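Local coordinates for uncharacterized protein (PDB 4JZA) that probably acts as a phosphoinositide phosphatase, removing the 3-phosphate from phosphatidylinositol 3-phosphate, and may thereby alter lipid metabolism in the infected host, at residues 613-626 / 641-654. Sequence-based numbering, arbitrary orientation.
Sequences APGSEGIKTPEWYL and ERSLKDDDRAATDN
Asp648 and Lys620 meet near the middle of this contact, where the loop 616-621 runs along helix 643-652 and leads into the short helix 622-625. With its CG anti to the backbone N (chi1 176°), Asp648 places OD1 to accept a hydrogen bond from Thr621 N (2.7 Å), on the anti side of the carboxylate. The same oxygen takes a salt bridge from Lys620 NZ (2.9 Å), arriving from above the carboxylate plane. Bends at chi2 and chi4 fold the lysine back over the helix, and NZ also donates to Thr652 OG1 (3.0 Å); Asp433 gives it a second carboxylate.

The backbones come nearest at Gly618, its CA 4.3 Å from CA of Asp647, with the methyls of Ala650 and Ala651 beside the loop. Pro622 lays its ring along Leu644 (CB to CB 4.0 Å). Toward the exposed side the contact thins to a salt bridge from Lys645 NZ to the syn side of Glu623 OE1 (2.9 Å); Arg635 pairs with OE2.

Helix 643-652 also packs on helix 95-116, and Ile619 on helix 556-574, so the contact links the two. Two donors on one Asp648 oxygen would favour its ionised form; salt bridge and backbone hydrogen bond together probably hold the loop where Ala650 and Ala651 let it come close.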
# COMPACT_ATOMS: atom_id res chain seq x y z
N ALA A 613 -7.04 -2.90 -4.20
CA ALA A 613 -6.55 -4.09 -3.53
C ALA A 613 -7.59 -5.19 -3.62
O ALA A 613 -8.51 -5.21 -2.81
CB ALA A 613 -6.22 -3.79 -2.09
N PRO A 614 -7.41 -6.15 -4.62
CA PRO A 614 -8.58 -7.04 -4.79
C PRO A 614 -8.99 -7.83 -3.55
O PRO A 614 -8.16 -8.33 -2.82
CB PRO A 614 -8.13 -8.01 -5.88
CG PRO A 614 -7.31 -7.18 -6.76
CD PRO A 614 -6.43 -6.50 -5.76
N GLY A 615 -10.30 -7.95 -3.37
CA GLY A 615 -10.91 -8.50 -2.17
C GLY A 615 -11.22 -7.44 -1.14
O GLY A 615 -11.71 -7.72 -0.06
N SER A 616 -10.95 -6.20 -1.50
CA SER A 616 -11.13 -5.07 -0.61
C SER A 616 -12.31 -4.26 -1.07
O SER A 616 -12.33 -3.05 -0.95
CB SER A 616 -9.88 -4.22 -0.56
OG SER A 616 -8.89 -4.86 0.20
N GLU A 617 -13.30 -4.95 -1.62
CA GLU A 617 -14.42 -4.28 -2.21
C GLU A 617 -15.41 -3.90 -1.15
O GLU A 617 -16.27 -4.67 -0.78
CB GLU A 617 -15.09 -5.21 -3.21
CG GLU A 617 -14.27 -5.46 -4.46
CD GLU A 617 -13.41 -6.70 -4.36
OE1 GLU A 617 -13.80 -7.63 -3.65
OE2 GLU A 617 -12.34 -6.74 -4.98
N GLY A 618 -15.28 -2.67 -0.67
CA GLY A 618 -16.23 -2.07 0.27
C GLY A 618 -15.98 -0.58 0.30
O GLY A 618 -15.20 -0.11 -0.50
N ILE A 619 -16.62 0.14 1.22
CA ILE A 619 -16.48 1.55 1.41
C ILE A 619 -16.17 1.83 2.88
O ILE A 619 -16.74 1.26 3.78
CB ILE A 619 -17.80 2.27 1.06
CG1 ILE A 619 -18.18 2.06 -0.42
CG2 ILE A 619 -17.75 3.78 1.37
CD1 ILE A 619 -17.10 2.50 -1.37
N LYS A 620 -15.32 2.78 3.12
CA LYS A 620 -14.94 3.15 4.46
C LYS A 620 -16.07 3.83 5.19
O LYS A 620 -16.69 4.75 4.66
CB LYS A 620 -13.76 4.10 4.39
CG LYS A 620 -12.73 3.89 5.47
CD LYS A 620 -11.96 2.57 5.30
CE LYS A 620 -11.22 2.23 6.59
NZ LYS A 620 -12.06 2.04 7.82
N THR A 621 -16.37 3.33 6.39
CA THR A 621 -17.16 4.05 7.38
C THR A 621 -18.47 4.63 6.81
O THR A 621 -18.77 5.78 6.99
CB THR A 621 -16.16 5.07 8.01
OG1 THR A 621 -15.59 4.50 9.17
CG2 THR A 621 -16.75 6.20 8.47
N PRO A 622 -19.29 3.82 6.12
CA PRO A 622 -20.48 4.39 5.51
C PRO A 622 -21.46 5.04 6.48
O PRO A 622 -22.08 6.04 6.15
CB PRO A 622 -21.16 3.18 4.85
CG PRO A 622 -20.10 2.14 4.73
CD PRO A 622 -19.23 2.36 5.91
N GLU A 623 -21.63 4.42 7.65
CA GLU A 623 -22.57 4.91 8.65
C GLU A 623 -22.13 6.26 9.23
O GLU A 623 -22.94 6.98 9.81
CB GLU A 623 -22.80 3.88 9.78
CG GLU A 623 -23.78 2.76 9.40
CD GLU A 623 -23.77 1.56 10.35
OE1 GLU A 623 -22.75 1.31 11.01
OE2 GLU A 623 -24.77 0.81 10.41
N TRP A 624 -20.88 6.65 9.06
CA TRP A 624 -20.52 7.99 9.47
C TRP A 624 -20.88 9.02 8.42
O TRP A 624 -21.35 10.08 8.77
CB TRP A 624 -19.05 8.11 9.78
CG TRP A 624 -18.65 9.48 10.10
CD1 TRP A 624 -17.75 10.23 9.46
CD2 TRP A 624 -19.16 10.28 11.17
NE1 TRP A 624 -17.64 11.47 10.05
CE2 TRP A 624 -18.50 11.51 11.11
CE3 TRP A 624 -20.10 10.06 12.18
CZ2 TRP A 624 -18.75 12.53 11.99
CZ3 TRP A 624 -20.35 11.06 13.06
CH2 TRP A 624 -19.70 12.30 12.95
N TYR A 625 -20.65 8.69 7.14
CA TYR A 625 -20.75 9.65 6.01
C TYR A 625 -22.16 9.74 5.40
O TYR A 625 -22.51 10.74 4.70
CB TYR A 625 -19.74 9.27 4.90
CG TYR A 625 -18.32 9.41 5.34
CD1 TYR A 625 -17.83 10.65 5.74
CD2 TYR A 625 -17.45 8.31 5.42
CE1 TYR A 625 -16.54 10.80 6.20
CE2 TYR A 625 -16.12 8.46 5.85
CZ TYR A 625 -15.68 9.72 6.26
OH TYR A 625 -14.38 9.98 6.71
N LEU A 626 -22.96 8.69 5.63
CA LEU A 626 -24.30 8.62 5.07
C LEU A 626 -25.22 9.17 6.09
O LEU A 626 -25.02 8.99 7.26
CB LEU A 626 -24.71 7.18 4.76
CG LEU A 626 -24.05 6.45 3.58
CD1 LEU A 626 -24.46 4.98 3.53
CD2 LEU A 626 -24.43 7.11 2.27
N GLU A 641 -28.21 -5.37 10.31
CA GLU A 641 -27.64 -4.21 11.01
C GLU A 641 -26.18 -4.06 10.71
O GLU A 641 -25.62 -2.98 10.83
CB GLU A 641 -27.77 -4.31 12.54
CG GLU A 641 -29.03 -3.75 13.09
CD GLU A 641 -29.20 -2.26 12.86
OE1 GLU A 641 -28.34 -1.50 13.33
OE2 GLU A 641 -30.22 -1.86 12.23
N ARG A 642 -25.56 -5.17 10.37
CA ARG A 642 -24.14 -5.23 10.06
C ARG A 642 -23.73 -4.76 8.66
O ARG A 642 -22.52 -4.68 8.40
CB ARG A 642 -23.71 -6.68 10.01
CG ARG A 642 -23.35 -7.40 11.27
CD ARG A 642 -23.13 -8.82 10.79
NE ARG A 642 -22.05 -9.48 11.50
CZ ARG A 642 -20.75 -9.28 11.29
NH1 ARG A 642 -20.34 -8.42 10.40
NH2 ARG A 642 -19.87 -9.95 12.00
N SER A 643 -24.67 -4.52 7.73
CA SER A 643 -24.25 -4.48 6.29
C SER A 643 -23.27 -3.37 5.95
O SER A 643 -22.32 -3.61 5.27
CB SER A 643 -25.40 -4.52 5.32
OG SER A 643 -26.56 -4.14 6.01
N LEU A 644 -23.44 -2.20 6.53
CA LEU A 644 -22.48 -1.11 6.35
C LEU A 644 -21.18 -1.32 7.13
O LEU A 644 -20.16 -0.80 6.74
CB LEU A 644 -23.12 0.27 6.67
CG LEU A 644 -24.45 0.41 5.87
CD1 LEU A 644 -25.29 1.59 6.33
CD2 LEU A 644 -24.23 0.44 4.36
N LYS A 645 -21.20 -2.07 8.22
CA LYS A 645 -19.95 -2.38 8.93
C LYS A 645 -19.12 -3.45 8.19
O LYS A 645 -17.89 -3.42 8.22
CB LYS A 645 -20.23 -2.77 10.36
CG LYS A 645 -20.75 -1.60 11.19
CD LYS A 645 -21.05 -2.02 12.63
CE LYS A 645 -21.14 -0.83 13.59
NZ LYS A 645 -22.49 -0.22 13.51
N ASP A 646 -19.78 -4.34 7.46
CA ASP A 646 -19.13 -5.27 6.61
C ASP A 646 -18.48 -4.54 5.47
O ASP A 646 -17.34 -4.87 5.10
CB ASP A 646 -20.14 -6.27 6.03
CG ASP A 646 -20.75 -7.21 7.11
OD1 ASP A 646 -20.13 -7.30 8.19
OD2 ASP A 646 -21.83 -7.84 6.90
N ASP A 647 -19.17 -3.56 4.88
CA ASP A 647 -18.54 -2.74 3.85
C ASP A 647 -17.25 -2.12 4.37
O ASP A 647 -16.25 -2.13 3.67
CB ASP A 647 -19.50 -1.67 3.31
CG ASP A 647 -20.60 -2.28 2.41
OD1 ASP A 647 -20.43 -3.47 2.15
OD2 ASP A 647 -21.62 -1.62 2.02
N ASP A 648 -17.25 -1.65 5.61
CA ASP A 648 -16.08 -1.00 6.18
C ASP A 648 -14.98 -2.00 6.48
O ASP A 648 -13.81 -1.71 6.31
CB ASP A 648 -16.52 -0.22 7.41
CG ASP A 648 -15.38 0.44 8.14
OD1 ASP A 648 -14.96 1.55 7.81
OD2 ASP A 648 -14.95 -0.15 9.14
N ARG A 649 -15.36 -3.20 6.87
CA ARG A 649 -14.42 -4.29 7.09
C ARG A 649 -13.73 -4.63 5.78
O ARG A 649 -12.49 -4.80 5.72
CB ARG A 649 -15.18 -5.52 7.66
CG ARG A 649 -14.42 -6.81 8.06
CD ARG A 649 -13.37 -6.57 9.12
NE ARG A 649 -12.14 -6.15 8.48
CZ ARG A 649 -10.98 -5.90 9.09
NH1 ARG A 649 -10.84 -6.05 10.40
NH2 ARG A 649 -9.96 -5.51 8.34
N ALA A 650 -14.51 -4.72 4.70
CA ALA A 650 -13.91 -5.14 3.43
C ALA A 650 -12.99 -4.02 2.89
O ALA A 650 -11.96 -4.31 2.34
CB ALA A 650 -14.95 -5.54 2.42
N ALA A 651 -13.31 -2.76 3.16
CA ALA A 651 -12.44 -1.67 2.77
C ALA A 651 -11.15 -1.72 3.56
O ALA A 651 -10.07 -1.55 3.01
CB ALA A 651 -13.12 -0.35 3.04
N THR A 652 -11.26 -1.94 4.86
CA THR A 652 -10.10 -1.86 5.73
C THR A 652 -9.01 -2.89 5.38
O THR A 652 -7.82 -2.63 5.65
CB THR A 652 -10.54 -2.00 7.19
OG1 THR A 652 -11.35 -0.88 7.55
CG2 THR A 652 -9.35 -2.06 8.08
N ASP A 653 -9.45 -4.00 4.77
CA ASP A 653 -8.60 -5.10 4.29
C ASP A 653 -7.64 -4.74 3.16
O ASP A 653 -6.92 -5.61 2.68
CB ASP A 653 -9.46 -6.27 3.71
CG ASP A 653 -10.18 -7.13 4.80
OD1 ASP A 653 -9.93 -6.98 6.04
OD2 ASP A 653 -11.02 -7.98 4.37
N ASN A 654 -7.62 -3.50 2.69
CA ASN A 654 -6.78 -3.16 1.58
C ASN A 654 -5.35 -3.06 2.02
O ASN A 654 -4.45 -3.40 1.25
CB ASN A 654 -7.20 -1.86 0.96
CG ASN A 654 -6.99 -0.71 1.89
OD1 ASN A 654 -7.31 -0.79 3.06
ND2 ASN A 654 -6.46 0.35 1.40